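Local structure of ribosome-inactivating protein (Lychnis chalcedonica, 2G5X) at residues N81-F87 with D105-A110; D43-L47 with K98-T104; V128-K132 with T197-N201; A172-Y176 with E224-L230. The protein belongs to the plant ribosome-inactivating proteins, named for their action on ribosomes, and is a single chain pairing a mixed beta sheet with a largely helical region. All coordinates share one frame; numbering follows the deposited sequence. Where two conformers were deposited one is given.

Contact 1 (N81-F87 with D105-A110); sequences NKLRANF and DAEVLA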
loop_
_atom_site.group_PDB
_atom_site.type_symbol
_atom_site.label_atom_id
_atom_site.label_comp_id
_atom_site.label_asym_id
_atom_site.label_seq_id
_atom_site.Cartn_x
_atom_site.Cartn_y
_atom_site.Cartn_z
ATOM N N ASN A 81 -15.123 20.802 4.678
ATOM C CA ASN A 81 -15.092 19.648 5.572
ATOM C C ASN A 81 -15.707 18.399 4.929
ATOM O O ASN A 81 -16.142 17.482 5.623
ATOM C CB ASN A 81 -15.808 19.959 6.890
ATOM C CG ASN A 81 -15.628 18.858 7.919
ATOM O OD1 ASN A 81 -14.503 18.457 8.220
ATOM N ND2 ASN A 81 -16.734 18.363 8.462
ATOM N N LYS A 82 -15.730 18.366 3.600
ATOM C CA LYS A 82 -16.280 17.225 2.874
ATOM C C LYS A 82 -15.198 16.216 2.502
ATOM O O LYS A 82 -14.043 16.582 2.313
ATOM C CB LYS A 82 -16.978 17.695 1.596
ATOM C CG LYS A 82 -18.235 18.509 1.845
ATOM C CD LYS A 82 -18.936 18.871 0.550
ATOM C CE LYS A 82 -20.255 19.575 0.835
ATOM N NZ LYS A 82 -21.025 19.845 -0.411
ATOM N N LEU A 83 -15.578 14.944 2.400
ATOM C CA LEU A 83 -14.634 13.898 2.014
ATOM C C LEU A 83 -14.321 14.093 0.530
ATOM O O LEU A 83 -15.233 14.140 -0.293
ATOM C CB LEU A 83 -15.253 12.515 2.241
ATOM C CG LEU A 83 -15.421 12.102 3.706
ATOM C CD1 LEU A 83 -16.293 10.862 3.800
ATOM C CD2 LEU A 83 -14.050 11.840 4.316
ATOM N N ARG A 84 -13.038 14.214 0.194
ATOM C CA ARG A 84 -12.627 14.429 -1.197
ATOM C C ARG A 84 -11.752 13.301 -1.748
ATOM O O ARG A 84 -10.850 12.810 -1.067
ATOM C CB ARG A 84 -11.878 15.766 -1.326
ATOM C CG ARG A 84 -10.577 15.834 -0.534
ATOM C CD ARG A 84 -9.893 17.199 -0.628
ATOM N NE ARG A 84 -8.701 17.226 0.218
ATOM C CZ ARG A 84 -8.016 18.319 0.537
ATOM N NH1 ARG A 84 -8.393 19.507 0.077
ATOM N NH2 ARG A 84 -6.957 18.223 1.333
ATOM N N ALA A 85 -12.026 12.905 -2.989
ATOM C CA ALA A 85 -11.274 11.838 -3.652
ATOM C C ALA A 85 -10.112 12.413 -4.455
ATOM O O ALA A 85 -10.315 13.249 -5.333
ATOM C CB ALA A 85 -12.198 11.045 -4.576
ATOM N N ASN A 86 -8.899 11.946 -4.162
ATOM C CA ASN A 86 -7.687 12.420 -4.837
ATOM C C ASN A 86 -6.997 11.296 -5.617
ATOM O O ASN A 86 -6.572 10.302 -5.029
ATOM C CB ASN A 86 -6.696 12.971 -3.805
ATOM C CG ASN A 86 -7.340 13.926 -2.817
ATOM O OD1 ASN A 86 -7.614 15.082 -3.138
ATOM N ND2 ASN A 86 -7.591 13.439 -1.603
ATOM N N PHE A 87 -6.871 11.455 -6.931
ATOM C CA PHE A 87 -6.211 10.440 -7.755
ATOM C C PHE A 87 -4.852 10.906 -8.268
ATOM O O PHE A 87 -4.659 12.092 -8.537
ATOM C CB PHE A 87 -7.075 10.075 -8.963
ATOM C CG PHE A 87 -8.332 9.347 -8.608
ATOM C CD1 PHE A 87 -9.566 9.987 -8.666
ATOM C CD2 PHE A 87 -8.279 8.019 -8.196
ATOM C CE1 PHE A 87 -10.737 9.311 -8.316
ATOM C CE2 PHE A 87 -9.440 7.335 -7.844
ATOM C CZ PHE A 87 -10.673 7.982 -7.904
ATOM N N ASP A 105 -17.580 6.577 0.022
ATOM C CA ASP A 105 -18.080 7.697 0.816
ATOM C C ASP A 105 -17.709 9.100 0.344
ATOM O O ASP A 105 -18.099 10.086 0.973
ATOM C CB ASP A 105 -17.630 7.527 2.272
ATOM C CG ASP A 105 -17.959 6.155 2.828
ATOM O OD1 ASP A 105 -19.140 5.753 2.754
ATOM O OD2 ASP A 105 -17.039 5.479 3.344
ATOM N N ALA A 106 -16.970 9.198 -0.756
ATOM C CA ALA A 106 -16.546 10.503 -1.272
ATOM C C ALA A 106 -17.707 11.455 -1.552
ATOM O O ALA A 106 -18.721 11.064 -2.135
ATOM C CB ALA A 106 -15.715 10.319 -2.539
ATOM N N GLU A 107 -17.540 12.709 -1.141
ATOM C CA GLU A 107 -18.552 13.742 -1.340
ATOM C C GLU A 107 -18.199 14.663 -2.505
ATOM O O GLU A 107 -19.077 15.292 -3.103
ATOM C CB GLU A 107 -18.719 14.566 -0.059
ATOM C CG GLU A 107 -19.358 13.784 1.083
ATOM C CD GLU A 107 -19.388 14.556 2.390
ATOM O OE1 GLU A 107 -18.323 14.701 3.024
ATOM O OE2 GLU A 107 -20.480 15.022 2.780
ATOM N N VAL A 108 -16.910 14.751 -2.818
ATOM C CA VAL A 108 -16.453 15.583 -3.925
ATOM C C VAL A 108 -15.188 15.026 -4.572
ATOM O O VAL A 108 -14.394 14.339 -3.929
ATOM C CB VAL A 108 -16.154 17.042 -3.473
ATOM C CG1 VAL A 108 -17.423 17.701 -2.940
ATOM C CG2 VAL A 108 -15.057 17.055 -2.422
ATOM N N LEU A 109 -15.026 15.313 -5.860
ATOM C CA LEU A 109 -13.843 14.901 -6.607
ATOM C C LEU A 109 -12.894 16.095 -6.550
ATOM O O LEU A 109 -13.255 17.195 -6.973
ATOM C CB LEU A 109 -14.198 14.614 -8.072
ATOM C CG LEU A 109 -13.004 14.438 -9.024
ATOM C CD1 LEU A 109 -12.291 13.120 -8.735
ATOM C CD2 LEU A 109 -13.486 14.477 -10.468
ATOM N N ALA A 110 -11.699 15.893 -6.007
ATOM C CA ALA A 110 -10.724 16.976 -5.920
ATOM C C ALA A 110 -9.871 16.969 -7.180
ATOM O O ALA A 110 -9.938 16.033 -7.979
ATOM C CB ALA A 110 -9.841 16.793 -4.686
HETATM O O HOH W 1 -20.938 16.839 -1.692
HETATM O O HOH W 2 -8.335 13.653 -7.877
#
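With E107 CG anti to its carbonyl carbon (chi1 -69°) and the chain extended beyond it (chi2 174°), the carboxylate reaches back to the backbone of L83. There E107 OE1 accepts from L83 N at 2.8 Å, on its anti side and 21° out of the carboxylate plane, while the K82 side chain crosses that of E107 at about a right angle, K82 CB 3.6 Å from E107 OE1. The next peptide group closes the junction: L83 O accepts from both E107 N, at 2.8 Å, and V108 N. Beyond it the segments pair as parallel strands. A85 N gives to V108 O at 2.9 Å, and A85 O takes A110 N. The R84 side chain shares a face with V108, where R84 CB lies 3.6 Å from V108 CG2; its guanidinium goes on to D75. On the other face A85 CB meets A106 CB, from the loop before the strand, at 4.1 Å, small residues that suit the close approach of Y99 to A106 and of F103 to A85. L109 CD1 comes to the edge of the F87 ring. A water accepts from F87 N. Through its side chain, E107 thus extends the backbone ladder of the edge strand 108-109.

Contact 2 (D43-L47 with K98-T104); sequences DKFVL and KYKSIFT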
loop_
_atom_site.group_PDB
_atom_site.type_symbol
_atom_site.label_atom_id
_atom_site.label_comp_id
_atom_site.label_asym_id
_atom_site.label_seq_id
_atom_site.Cartn_x
_atom_site.Cartn_y
_atom_site.Cartn_z
ATOM N N ASP A 43 -10.290 -3.341 -12.710
ATOM C CA ASP A 43 -11.251 -2.247 -12.597
ATOM C C ASP A 43 -11.973 -2.293 -11.252
ATOM O O ASP A 43 -13.025 -1.668 -11.072
ATOM C CB ASP A 43 -12.268 -2.334 -13.736
ATOM C CG ASP A 43 -13.130 -3.576 -13.648
ATOM O OD1 ASP A 43 -12.606 -4.640 -13.243
ATOM O OD2 ASP A 43 -14.330 -3.494 -13.989
ATOM N N LYS A 44 -11.407 -3.055 -10.320
ATOM C CA LYS A 44 -11.949 -3.197 -8.973
ATOM C C LYS A 44 -10.884 -2.691 -8.013
ATOM O O LYS A 44 -9.695 -2.737 -8.328
ATOM C CB LYS A 44 -12.270 -4.664 -8.669
ATOM C CG LYS A 44 -13.699 -5.073 -8.988
ATOM C CD LYS A 44 -14.099 -4.668 -10.394
ATOM C CE LYS A 44 -15.572 -4.945 -10.651
ATOM N NZ LYS A 44 -16.005 -4.415 -11.972
ATOM N N PHE A 45 -11.304 -2.206 -6.850
ATOM C CA PHE A 45 -10.351 -1.677 -5.885
ATOM C C PHE A 45 -10.607 -2.115 -4.453
ATOM O O PHE A 45 -11.734 -2.439 -4.076
ATOM C CB PHE A 45 -10.344 -0.145 -5.948
ATOM C CG PHE A 45 -10.112 0.392 -7.327
ATOM C CD1 PHE A 45 -11.142 0.410 -8.264
ATOM C CD2 PHE A 45 -8.842 0.807 -7.716
ATOM C CE1 PHE A 45 -10.910 0.827 -9.570
ATOM C CE2 PHE A 45 -8.598 1.226 -9.018
ATOM C CZ PHE A 45 -9.633 1.235 -9.949
ATOM N N VAL A 46 -9.538 -2.131 -3.665
ATOM C CA VAL A 46 -9.614 -2.489 -2.260
ATOM C C VAL A 46 -9.287 -1.222 -1.475
ATOM O O VAL A 46 -8.238 -0.605 -1.688
ATOM C CB VAL A 46 -8.594 -3.589 -1.902
ATOM C CG1 VAL A 46 -8.643 -3.873 -0.408
ATOM C CG2 VAL A 46 -8.899 -4.854 -2.691
ATOM N N LEU A 47 -10.193 -0.822 -0.590
ATOM C CA LEU A 47 -9.987 0.376 0.211
ATOM C C LEU A 47 -9.348 0.021 1.543
ATOM O O LEU A 47 -9.639 -1.024 2.125
ATOM C CB LEU A 47 -11.313 1.104 0.450
ATOM C CG LEU A 47 -12.074 1.581 -0.792
ATOM C CD1 LEU A 47 -13.303 2.364 -0.354
ATOM C CD2 LEU A 47 -11.174 2.456 -1.657
ATOM N N LYS A 98 -15.459 7.822 -12.232
ATOM C CA LYS A 98 -16.064 6.817 -11.365
ATOM C C LYS A 98 -15.558 6.918 -9.927
ATOM O O LYS A 98 -15.509 5.918 -9.210
ATOM C CB LYS A 98 -15.778 5.415 -11.920
ATOM C CG LYS A 98 -14.302 5.132 -12.160
ATOM C CD LYS A 98 -14.069 3.739 -12.740
ATOM C CE LYS A 98 -14.364 2.644 -11.724
ATOM N NZ LYS A 98 -14.065 1.284 -12.262
ATOM N N TYR A 99 -15.202 8.128 -9.503
ATOM C CA TYR A 99 -14.676 8.343 -8.157
ATOM C C TYR A 99 -15.597 7.809 -7.061
ATOM O O TYR A 99 -15.130 7.296 -6.042
ATOM C CB TYR A 99 -14.399 9.840 -7.932
ATOM C CG TYR A 99 -15.617 10.668 -7.575
ATOM C CD1 TYR A 99 -15.977 10.882 -6.241
ATOM C CD2 TYR A 99 -16.424 11.218 -8.569
ATOM C CE1 TYR A 99 -17.111 11.623 -5.909
ATOM C CE2 TYR A 99 -17.559 11.958 -8.249
ATOM C CZ TYR A 99 -17.896 12.156 -6.920
ATOM O OH TYR A 99 -19.024 12.880 -6.606
ATOM N N LYS A 100 -16.902 7.914 -7.283
ATOM C CA LYS A 100 -17.889 7.461 -6.309
ATOM C C LYS A 100 -17.989 5.939 -6.236
ATOM O O LYS A 100 -18.390 5.386 -5.209
ATOM C CB LYS A 100 -19.258 8.061 -6.650
ATOM C CG LYS A 100 -20.300 7.932 -5.553
ATOM C CD LYS A 100 -19.897 8.704 -4.307
ATOM C CE LYS A 100 -21.022 8.728 -3.283
ATOM N NZ LYS A 100 -20.621 9.421 -2.030
ATOM N N SER A 101 -17.633 5.266 -7.327
ATOM C CA SER A 101 -17.673 3.805 -7.380
ATOM C C SER A 101 -16.437 3.218 -6.715
ATOM O O SER A 101 -16.427 2.056 -6.311
ATOM C CB SER A 101 -17.740 3.324 -8.832
ATOM O OG SER A 101 -16.452 3.274 -9.411
ATOM N N ILE A 102 -15.392 4.031 -6.614
ATOM C CA ILE A 102 -14.139 3.612 -5.998
ATOM C C ILE A 102 -14.138 4.023 -4.528
ATOM O O ILE A 102 -13.988 3.183 -3.641
ATOM C CB ILE A 102 -12.941 4.253 -6.720
ATOM C CG1 ILE A 102 -12.904 3.759 -8.171
ATOM C CG2 ILE A 102 -11.649 3.926 -5.984
ATOM C CD1 ILE A 102 -11.871 4.443 -9.037
ATOM N N PHE A 103 -14.303 5.319 -4.281
ATOM C CA PHE A 103 -14.361 5.842 -2.917
ATOM C C PHE A 103 -15.831 5.968 -2.543
ATOM O O PHE A 103 -16.457 7.010 -2.737
ATOM C CB PHE A 103 -13.669 7.204 -2.832
ATOM C CG PHE A 103 -12.171 7.128 -2.921
ATOM C CD1 PHE A 103 -11.426 6.557 -1.890
ATOM C CD2 PHE A 103 -11.502 7.620 -4.034
ATOM C CE1 PHE A 103 -10.036 6.482 -1.970
ATOM C CE2 PHE A 103 -10.110 7.550 -4.122
ATOM C CZ PHE A 103 -9.378 6.978 -3.086
ATOM N N THR A 104 -16.368 4.876 -2.013
ATOM C CA THR A 104 -17.765 4.775 -1.609
ATOM C C THR A 104 -18.354 5.977 -0.877
ATOM O O THR A 104 -19.497 6.355 -1.129
ATOM C CB THR A 104 -17.976 3.544 -0.702
ATOM O OG1 THR A 104 -17.303 2.412 -1.262
ATOM C CG2 THR A 104 -19.462 3.231 -0.573
#
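Apolar packing carries most of the contact between D43-L47 and K98-T104. I102 lies over one face of the F45 ring as a CH-pi contact, its CD1 4.2 Å from the ring centroid and 26° off the normal, offset toward the rim. With I102 CG1 anti to the carbonyl carbon (chi1 -63°), I102 CG1 lies near F45 CD1 and CE1, and I102 CD1 near F45 CE1 and CZ, while I102 CG2 approaches F45 CG. The beta-branched isoleucine can therefore lay several carbons against a flat ring at once. L47 uses both its methyls: L47 CD1 and CD2 straddle I102 O, each at 3.5 Å, and L47 CD2 also meets F103 CD1 at 4.1 Å. Leucine suits the place beside the end of helix 99-102, its forked end meeting a carbonyl and an aromatic ring.

The polar interactions are few and involve K98 and D43. K98 bends at chi3 to bring its ammonium to the edge of the F45 ring, and K98 NZ gives a weak hydrogen bond to D43 O at 3.3 Å. The D43 carboxylate itself pairs with K44, whose NZ stands 2.8 Å from D43 OD2, above the carboxylate plane.

F103 also touches A85 and A62, and I102 touches F87, which places the short helix 99-102 against several strands at once: helix-on-sheet packing in the alpha+beta part of the ribosome-inactivating protein fold.

Contact 3 (V128-K132 with T197-N201); sequences VSREK and TLLEN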
loop_
_atom_site.group_PDB
_atom_site.type_symbol
_atom_site.label_atom_id
_atom_site.label_comp_id
_atom_site.label_asym_id
_atom_site.label_seq_id
_atom_site.Cartn_x
_atom_site.Cartn_y
_atom_site.Cartn_z
ATOM N N VAL A 128 13.753 11.132 -2.589
ATOM C CA VAL A 128 14.416 10.049 -1.861
ATOM C C VAL A 128 14.073 8.699 -2.498
ATOM O O VAL A 128 12.977 8.512 -3.031
ATOM C CB VAL A 128 14.008 10.042 -0.361
ATOM C CG1 VAL A 128 12.546 9.671 -0.212
ATOM C CG2 VAL A 128 14.893 9.083 0.421
ATOM N N SER A 129 15.012 7.761 -2.437
ATOM C CA SER A 129 14.825 6.437 -3.025
ATOM C C SER A 129 14.073 5.449 -2.138
ATOM O O SER A 129 13.972 5.635 -0.922
ATOM C CB SER A 129 16.183 5.832 -3.372
ATOM O OG SER A 129 16.939 5.609 -2.191
ATOM N N ARG A 130 13.552 4.395 -2.763
ATOM C CA ARG A 130 12.833 3.340 -2.050
ATOM C C ARG A 130 13.779 2.736 -1.023
ATOM O O ARG A 130 13.378 2.397 0.088
ATOM C CB ARG A 130 12.405 2.222 -3.010
ATOM C CG ARG A 130 11.313 2.578 -3.998
ATOM C CD ARG A 130 11.234 1.544 -5.125
ATOM N NE ARG A 130 10.788 0.222 -4.684
ATOM C CZ ARG A 130 10.816 -0.867 -5.449
ATOM N NH1 ARG A 130 11.273 -0.793 -6.693
ATOM N NH2 ARG A 130 10.386 -2.032 -4.978
ATOM N N GLU A 131 15.042 2.601 -1.417
ATOM C CA GLU A 131 16.059 2.011 -0.557
ATOM C C GLU A 131 16.364 2.758 0.737
ATOM O O GLU A 131 16.564 2.125 1.774
ATOM C CB GLU A 131 17.361 1.807 -1.337
ATOM C CG GLU A 131 17.304 0.684 -2.362
ATOM C CD GLU A 131 16.880 1.157 -3.740
ATOM O OE1 GLU A 131 16.195 2.197 -3.836
ATOM O OE2 GLU A 131 17.230 0.476 -4.728
ATOM N N LYS A 132 16.398 4.088 0.699
ATOM C CA LYS A 132 16.718 4.818 1.918
ATOM C C LYS A 132 15.598 5.611 2.578
ATOM O O LYS A 132 15.833 6.318 3.555
ATOM C CB LYS A 132 17.943 5.715 1.698
ATOM C CG LYS A 132 17.780 6.874 0.742
ATOM C CD LYS A 132 19.157 7.480 0.473
ATOM C CE LYS A 132 19.080 8.826 -0.217
ATOM N NZ LYS A 132 18.427 9.850 0.639
ATOM N N THR A 197 14.614 -4.331 -1.836
ATOM C CA THR A 197 14.066 -3.653 -3.005
ATOM C C THR A 197 14.043 -4.619 -4.198
ATOM O O THR A 197 13.079 -4.648 -4.963
ATOM C CB THR A 197 14.890 -2.388 -3.352
ATOM O OG1 THR A 197 14.812 -1.455 -2.263
ATOM C CG2 THR A 197 14.353 -1.724 -4.612
ATOM N N LEU A 198 15.098 -5.418 -4.345
ATOM C CA LEU A 198 15.170 -6.386 -5.441
ATOM C C LEU A 198 14.171 -7.520 -5.200
ATOM O O LEU A 198 13.568 -8.047 -6.139
ATOM C CB LEU A 198 16.587 -6.954 -5.558
ATOM C CG LEU A 198 16.847 -7.901 -6.734
ATOM C CD1 LEU A 198 16.549 -7.191 -8.050
ATOM C CD2 LEU A 198 18.297 -8.366 -6.697
ATOM N N LEU A 199 14.006 -7.898 -3.935
ATOM C CA LEU A 199 13.058 -8.947 -3.578
ATOM C C LEU A 199 11.659 -8.507 -4.015
ATOM O O LEU A 199 10.922 -9.271 -4.644
ATOM C CB LEU A 199 13.079 -9.181 -2.065
ATOM C CG LEU A 199 12.004 -10.103 -1.486
ATOM C CD1 LEU A 199 12.115 -11.506 -2.090
ATOM C CD2 LEU A 199 12.167 -10.160 0.023
ATOM N N GLU A 200 11.306 -7.272 -3.669
ATOM C CA GLU A 200 10.007 -6.708 -4.026
ATOM C C GLU A 200 9.794 -6.727 -5.536
ATOM O O GLU A 200 8.704 -7.037 -6.013
ATOM C CB GLU A 200 9.894 -5.268 -3.513
ATOM C CG GLU A 200 9.741 -5.155 -2.000
ATOM C CD GLU A 200 9.819 -3.720 -1.497
ATOM O OE1 GLU A 200 9.557 -3.498 -0.297
ATOM O OE2 GLU A 200 10.146 -2.818 -2.294
ATOM N N ASN A 201 10.834 -6.389 -6.290
ATOM C CA ASN A 201 10.725 -6.375 -7.745
ATOM C C ASN A 201 10.406 -7.750 -8.328
ATOM O O ASN A 201 9.822 -7.846 -9.409
ATOM C CB ASN A 201 12.019 -5.858 -8.379
ATOM C CG ASN A 201 12.264 -4.390 -8.092
ATOM O OD1 ASN A 201 11.362 -3.666 -7.674
ATOM N ND2 ASN A 201 13.488 -3.938 -8.337
#
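The backbones of V128-K132 and T197-N201 approach most closely at E131 and T197, whose CA atoms are 6.5 Å apart, where the loop between helices 119-126 and 137-145 passes the last turn of helix 193-201. This is loop-to-helix packing in the helical part of the ribosome-inactivating protein fold, and a buried arginine spans it. R130 starts with CG anti to the carbonyl carbon and bends at chi3 (67°), which carries its guanidinium over T197. The T197 methyl CG2 sits over the centre of one guanidinium face, 3.7 Å above the plane, so a beta-branched residue supplies an apolar floor for a flat cation.

The polar partners come at the edge. R130 NH2 makes a salt bridge of 2.8 Å to E200 OE2, which uses its anti lone pair; the two groups are nearly coplanar, 7° apart. E170 lies close to E200 OE2 and forms a long, weak ion pair with R130; the arginine probably eases the closeness of the two carboxylates. Y119 adds a cation-pi contact with R130.

E131 bends at chi2 and crosses T197 at about a right angle, its CG 3.3 Å from T197 OG1, a hydroxyl already bonded to G193 O. At the exposed end N201 OD1 receives R130 NH1 at 3.0 Å, on a lone pair in the amide's own carbonyl plane, although amide and guanidinium are turned 53° apart.

Contact 4 (A172-Y176 with E224-L230); sequences ARFKY and EEMKLGL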
loop_
_atom_site.group_PDB
_atom_site.type_symbol
_atom_site.label_atom_id
_atom_site.label_comp_id
_atom_site.label_asym_id
_atom_site.label_seq_id
_atom_site.Cartn_x
_atom_site.Cartn_y
_atom_site.Cartn_z
ATOM N N ALA A 172 2.126 -6.683 2.609
ATOM C CA ALA A 172 1.040 -7.630 2.355
ATOM C C ALA A 172 1.538 -8.744 1.431
ATOM O O ALA A 172 1.235 -9.925 1.630
ATOM C CB ALA A 172 -0.146 -6.910 1.718
ATOM N N ARG A 173 2.307 -8.361 0.420
ATOM C CA ARG A 173 2.849 -9.315 -0.545
ATOM C C ARG A 173 3.886 -10.269 0.042
ATOM O O ARG A 173 3.853 -11.474 -0.225
ATOM C CB ARG A 173 3.498 -8.567 -1.710
ATOM C CG ARG A 173 2.541 -7.784 -2.592
ATOM C CD ARG A 173 3.322 -6.803 -3.453
ATOM N NE ARG A 173 2.488 -6.112 -4.433
ATOM C CZ ARG A 173 2.665 -4.845 -4.795
ATOM N NH1 ARG A 173 3.639 -4.129 -4.245
ATOM N NH2 ARG A 173 1.886 -4.297 -5.717
ATOM N N PHE A 174 4.804 -9.720 0.836
ATOM C CA PHE A 174 5.906 -10.491 1.423
ATOM C C PHE A 174 5.901 -10.647 2.940
ATOM O O PHE A 174 6.058 -9.664 3.665
ATOM C CB PHE A 174 7.237 -9.842 1.029
ATOM C CG PHE A 174 7.499 -9.829 -0.450
ATOM C CD1 PHE A 174 8.169 -10.886 -1.058
ATOM C CD2 PHE A 174 7.076 -8.759 -1.235
ATOM C CE1 PHE A 174 8.416 -10.880 -2.428
ATOM C CE2 PHE A 174 7.317 -8.742 -2.608
ATOM C CZ PHE A 174 7.991 -9.807 -3.207
ATOM N N LYS A 175 5.757 -11.883 3.419
ATOM C CA LYS A 175 5.775 -12.141 4.858
ATOM C C LYS A 175 7.111 -11.674 5.450
ATOM O O LYS A 175 7.170 -11.209 6.590
ATOM C CB LYS A 175 5.593 -13.638 5.147
ATOM C CG LYS A 175 4.212 -14.197 4.801
ATOM C CD LYS A 175 3.137 -13.631 5.713
ATOM C CE LYS A 175 3.376 -14.036 7.166
ATOM N NZ LYS A 175 2.363 -13.438 8.089
ATOM N N TYR A 176 8.179 -11.802 4.669
ATOM C CA TYR A 176 9.510 -11.388 5.109
ATOM C C TYR A 176 9.542 -9.890 5.418
ATOM O O TYR A 176 10.169 -9.460 6.383
ATOM C CB TYR A 176 10.545 -11.700 4.021
ATOM C CG TYR A 176 11.986 -11.459 4.436
ATOM C CD1 TYR A 176 12.726 -12.455 5.072
ATOM C CD2 TYR A 176 12.604 -10.231 4.198
ATOM C CE1 TYR A 176 14.051 -12.237 5.461
ATOM C CE2 TYR A 176 13.925 -10.001 4.586
ATOM C CZ TYR A 176 14.643 -11.008 5.215
ATOM O OH TYR A 176 15.950 -10.789 5.594
ATOM N N GLU A 224 12.792 -18.272 3.044
ATOM C CA GLU A 224 12.091 -17.335 3.922
ATOM C C GLU A 224 11.779 -16.016 3.216
ATOM O O GLU A 224 10.702 -15.447 3.391
ATOM C CB GLU A 224 12.916 -17.067 5.185
ATOM C CG GLU A 224 13.081 -18.287 6.082
ATOM C CD GLU A 224 14.117 -19.267 5.563
ATOM O OE1 GLU A 224 14.013 -20.467 5.887
ATOM O OE2 GLU A 224 15.044 -18.836 4.845
ATOM N N GLU A 225 12.724 -15.526 2.422
ATOM C CA GLU A 225 12.510 -14.286 1.688
ATOM C C GLU A 225 11.372 -14.457 0.685
ATOM O O GLU A 225 10.619 -13.516 0.419
ATOM C CB GLU A 225 13.787 -13.877 0.947
ATOM C CG GLU A 225 14.786 -13.128 1.806
ATOM C CD GLU A 225 16.128 -12.945 1.123
ATOM O OE1 GLU A 225 16.892 -12.057 1.555
ATOM O OE2 GLU A 225 16.426 -13.695 0.165
ATOM N N MET A 226 11.238 -15.670 0.153
ATOM C CA MET A 226 10.209 -15.968 -0.838
ATOM C C MET A 226 8.837 -16.335 -0.275
ATOM O O MET A 226 7.899 -16.557 -1.039
ATOM C CB MET A 226 10.685 -17.090 -1.770
ATOM C CG MET A 226 11.895 -16.721 -2.617
ATOM S SD MET A 226 12.248 -17.948 -3.899
ATOM C CE MET A 226 13.060 -19.214 -2.930
ATOM N N LYS A 227 8.712 -16.397 1.047
ATOM C CA LYS A 227 7.437 -16.742 1.674
ATOM C C LYS A 227 6.416 -15.631 1.414
ATOM O O LYS A 227 6.400 -14.609 2.105
ATOM C CB LYS A 227 7.626 -16.930 3.183
ATOM C CG LYS A 227 6.702 -17.961 3.815
ATOM C CD LYS A 227 7.328 -19.351 3.782
ATOM C CE LYS A 227 6.320 -20.427 4.158
ATOM N NZ LYS A 227 6.924 -21.789 4.142
ATOM N N LEU A 228 5.554 -15.833 0.425
ATOM C CA LEU A 228 4.567 -14.814 0.078
ATOM C C LEU A 228 3.293 -14.825 0.917
ATOM O O LEU A 228 2.842 -15.877 1.374
ATOM C CB LEU A 228 4.201 -14.933 -1.403
ATOM C CG LEU A 228 5.384 -14.843 -2.367
ATOM C CD1 LEU A 228 4.881 -14.922 -3.796
ATOM C CD2 LEU A 228 6.148 -13.543 -2.143
ATOM N N GLY A 229 2.735 -13.634 1.126
ATOM C CA GLY A 229 1.500 -13.491 1.877
ATOM C C GLY A 229 0.334 -13.267 0.927
ATOM O O GLY A 229 -0.829 -13.348 1.321
ATOM N N LEU A 230 0.655 -12.978 -0.331
ATOM C CA LEU A 230 -0.344 -12.747 -1.371
ATOM C C LEU A 230 0.295 -13.135 -2.698
ATOM O O LEU A 230 1.417 -12.724 -2.991
ATOM C CB LEU A 230 -0.752 -11.264 -1.410
ATOM C CG LEU A 230 -1.714 -10.830 -2.527
ATOM C CD1 LEU A 230 -3.087 -11.455 -2.298
ATOM C CD2 LEU A 230 -1.835 -9.306 -2.555
HETATM O O HOH W 3 8.312 -12.832 1.985
HETATM O O HOH W 4 17.814 -12.811 3.991
#
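Between helices 154-173 and 175-184 the chain breaks helical geometry at F174, and the late loop 224-230 pairs with this junction through a single backbone bridge, F174 with L228. G229 N gives a straight bond to R173 O at 2.8 Å (168° at the hydrogen), meeting the oxygen from above its carbonyl plane. One residue beyond F174, K175 N gives to K227 O at 3.1 Å. Glycine suits position 229, because without a side chain its backbone can come close, G229 C 3.5 Å from A172 O. The F174 and L228 side chains lie alongside, pointing the same way, with L228 CD2 3.5 Å from F174 CE1; I206 touches both.

Y176 has CG anti to its backbone N (chi1 -173°), which lays its ring beside the turn E224-K227. E225 CG sits over the centre of one Y176 ring face, 3.9 Å from the centroid, as a CH-pi contact. Its carboxylate continues to R195, and a water links E225 OE1 to Y176 OH. A second water receives Y176 N and gives to E225 O and K227 O. Backbone groups left over between the two helices are thus satisfied by the loop and a bound water.

Overall arrangement
Contacts 1 and 2 form one cluster, contacts 3 and 4 another, on opposite sides of the chain's centre. In the first, helix 99-102 is followed directly by strand 108-109, and the two contacts, with centres about 12 Å apart, meet where A85 CB lies 3.5 Å from F103 CD2. In the second, the centres are about 15 Å apart: L199, on the helix of contact 3, packs with its O 3.3 Å from F174 CZ and its CD1 3.5 Å from E225 O of contact 4. Within each cluster the segments alternate along the chain. Contacts 2 and 4 approach to about 8 Å between nearest atoms, whereas contacts 1 and 3 stay about 19 Å apart at their nearest atoms.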